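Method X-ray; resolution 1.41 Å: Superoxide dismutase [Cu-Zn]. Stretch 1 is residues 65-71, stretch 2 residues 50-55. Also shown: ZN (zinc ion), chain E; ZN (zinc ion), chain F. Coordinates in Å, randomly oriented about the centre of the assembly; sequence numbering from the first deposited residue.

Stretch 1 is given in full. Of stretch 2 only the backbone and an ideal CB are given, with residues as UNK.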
# COMPACT_ATOMS: atom_id res chain seq x y z
N SER A 65 -9.68 4.51 8.81
CA SER A 65 -8.62 3.56 9.23
C SER A 65 -7.22 4.15 8.96
O SER A 65 -6.25 3.65 9.56
CB SER A 65 -8.81 2.25 8.55
OG SER A 65 -8.98 2.41 7.13
N ALA A 66 -7.09 5.13 8.07
CA ALA A 66 -5.79 5.73 7.72
C ALA A 66 -5.30 6.62 8.87
O ALA A 66 -4.12 7.03 8.86
CB ALA A 66 -5.88 6.49 6.42
N GLY A 67 -6.15 6.92 9.85
CA GLY A 67 -5.78 7.75 11.01
C GLY A 67 -5.56 9.20 10.61
O GLY A 67 -6.11 9.65 9.60
N GLY A 68 -4.82 9.94 11.43
CA GLY A 68 -4.58 11.38 11.24
C GLY A 68 -3.40 11.64 10.33
O GLY A 68 -2.92 10.69 9.69
N HIS A 69 -2.96 12.89 10.26
CA HIS A 69 -1.84 13.29 9.37
C HIS A 69 -0.56 12.61 9.84
O HIS A 69 -0.35 12.48 11.07
CB HIS A 69 -1.72 14.81 9.27
CG HIS A 69 -2.86 15.38 8.52
ND1 HIS A 69 -2.89 16.69 8.10
CD2 HIS A 69 -3.98 14.78 8.03
CE1 HIS A 69 -4.00 16.88 7.40
NE2 HIS A 69 -4.69 15.73 7.36
N PHE A 70 0.27 12.19 8.90
CA PHE A 70 1.60 11.65 9.24
C PHE A 70 2.43 12.82 9.81
O PHE A 70 2.72 13.81 9.10
CB PHE A 70 2.25 11.00 8.03
CG PHE A 70 3.61 10.42 8.31
CD1 PHE A 70 3.80 9.59 9.39
CD2 PHE A 70 4.68 10.70 7.48
CE1 PHE A 70 5.04 9.03 9.64
CE2 PHE A 70 5.93 10.16 7.74
CZ PHE A 70 6.10 9.32 8.82
N ASN A 71 2.75 12.71 11.10
CA ASN A 71 3.28 13.86 11.88
C ASN A 71 4.32 13.36 12.88
O ASN A 71 4.19 13.59 14.08
CB ASN A 71 2.13 14.60 12.56
CG ASN A 71 2.59 15.87 13.25
OD1 ASN A 71 3.62 16.45 12.89
ND2 ASN A 71 1.79 16.30 14.21
N UNK A 50 -4.73 16.89 -0.00
CA UNK A 50 -3.84 15.85 -0.56
C UNK A 50 -2.78 15.56 0.50
O UNK A 50 -1.86 16.39 0.66
CB UNK A 50 -3.20 16.29 -1.88
N UNK A 51 -2.93 14.48 1.25
CA UNK A 51 -2.15 14.27 2.49
C UNK A 51 -1.59 12.86 2.61
O UNK A 51 -2.24 11.90 2.15
CB UNK A 51 -3.02 14.57 3.71
N UNK A 52 -0.46 12.76 3.29
CA UNK A 52 0.03 11.46 3.80
C UNK A 52 -0.54 11.31 5.20
O UNK A 52 -0.30 12.21 6.07
CB UNK A 52 1.56 11.38 3.81
N UNK A 53 -1.30 10.24 5.43
CA UNK A 53 -1.86 9.92 6.76
C UNK A 53 -1.01 8.82 7.41
O UNK A 53 -0.20 8.18 6.72
CB UNK A 53 -3.32 9.48 6.65
N UNK A 54 -1.17 8.65 8.72
CA UNK A 54 -0.17 7.95 9.56
C UNK A 54 -0.28 6.43 9.41
O UNK A 54 0.71 5.76 9.66
CB UNK A 54 -0.35 8.34 11.03
N UNK A 55 -1.45 5.88 9.09
CA UNK A 55 -1.62 4.41 8.96
C UNK A 55 -1.83 4.02 7.49
O UNK A 55 -2.70 4.62 6.83
CB UNK A 55 -2.80 3.93 9.80
ZN ZN E . -5.98 14.47 5.39
ZN ZN F . -1.46 18.17 8.36

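Position 50 opens the stretch in extended conformation (phi/psi -139/101), and its ideal CB has no atom of stretch 1 within 5.5 Å. Stretch 1 therefore sets no preference, and many side chains would fit. The residue is F50, chi1 t, which makes no contact with stretch 1.

At position 51 the backbone is again extended (-135/151) and CA-to-CB points toward stretch 1, the ideal CB lying 4.2 Å from H69 NE2. The zinc of chain E lies on the same side. A metal ligand such as histidine, cysteine or aspartate would suit. The residue is H51, chi1 m, whose ND1 binds that zinc at 2.1 Å. H51 ND1 and H69 NE2 are 3.1 Å apart with no hydrogen to share; both imidazoles are metal-bound, H69 through ND1 at 2.1 Å from the chain F zinc. The two rings meet obliquely, centroids 4.1 Å apart and planes at 54°.

Position 52 offers its carbonyl to stretch 1: F70 N donates to the O of 52 at 2.9 Å, nearly straight at 172°. CA-to-CB points sideways, with the ideal CB 4.3 Å from F70 CB, so a valine, leucine or isoleucine would find apolar company. The residue is I52, whose CG2 packs 3.9 Å from F70 CB.

Position 53 forms a single beta bridge with H69, CA to CA 4.3 Å. Its ideal CB is crowded by oxygens, 3.3 Å from G68 O and 3.4 Å from A66 O, favouring a side chain that carries a donor; the nearby zinc also invites a ligand. Histidine can answer both demands. H53 does: ND1 donates to G67 O (2.8 Å, 170°), while NE2 binds the chain E zinc at 2.0 Å. The edge of H69 is directed at the H53 face in an offset edge-to-face pair.

At position 54 the backbone turns out of the strand (-79/-28), and its N donates to G68 O at 2.9 Å. CA-to-CB runs sideways, and the free G68 N invites an acceptor: glutamate, glutamine or perhaps aspartate. The residue is E54, chi1 p, whose OE2 accepts from G68 N at 2.8 Å. An ideal CB on G67 would lie 2.8 Å from E54 OE2, a clash that glycine avoids.

At position 55 the N donates to A66 O (2.9 Å, 158°). CA-to-CB points toward stretch 1, with the ideal CB 3.5 Å from S65 O, so a compact side chain such as alanine, serine or cysteine is reasonable. The residue is C55, chi1 m, its CB 3.5 Å from S65 O.

Stretch 2 (50-55) FHIHEC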
# COMPACT_ATOMS: atom_id res chain seq x y z
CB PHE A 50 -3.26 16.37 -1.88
CG PHE A 50 -2.42 15.39 -2.66
CD1 PHE A 50 -2.99 14.36 -3.39
CD2 PHE A 50 -1.04 15.55 -2.71
CE1 PHE A 50 -2.20 13.48 -4.12
CE2 PHE A 50 -0.25 14.69 -3.45
CZ PHE A 50 -0.83 13.66 -4.15
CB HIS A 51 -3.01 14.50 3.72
CG HIS A 51 -3.67 15.82 3.79
ND1 HIS A 51 -4.93 15.95 4.32
CD2 HIS A 51 -3.27 17.05 3.38
CE1 HIS A 51 -5.28 17.23 4.28
NE2 HIS A 51 -4.28 17.92 3.69
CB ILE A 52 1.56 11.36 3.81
CG1 ILE A 52 2.16 11.73 2.45
CG2 ILE A 52 1.99 9.98 4.27
CD1 ILE A 52 3.66 11.67 2.40
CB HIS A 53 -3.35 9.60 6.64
CG HIS A 53 -4.23 10.80 6.49
ND1 HIS A 53 -5.29 11.02 7.32
CD2 HIS A 53 -4.22 11.82 5.61
CE1 HIS A 53 -5.91 12.14 6.97
NE2 HIS A 53 -5.31 12.63 5.90
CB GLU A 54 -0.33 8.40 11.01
CG GLU A 54 -1.68 8.05 11.61
CD GLU A 54 -1.90 8.61 13.00
OE1 GLU A 54 -0.90 8.70 13.72
OE2 GLU A 54 -3.06 8.86 13.39
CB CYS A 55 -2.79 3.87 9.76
SG CYS A 55 -2.59 4.19 11.53
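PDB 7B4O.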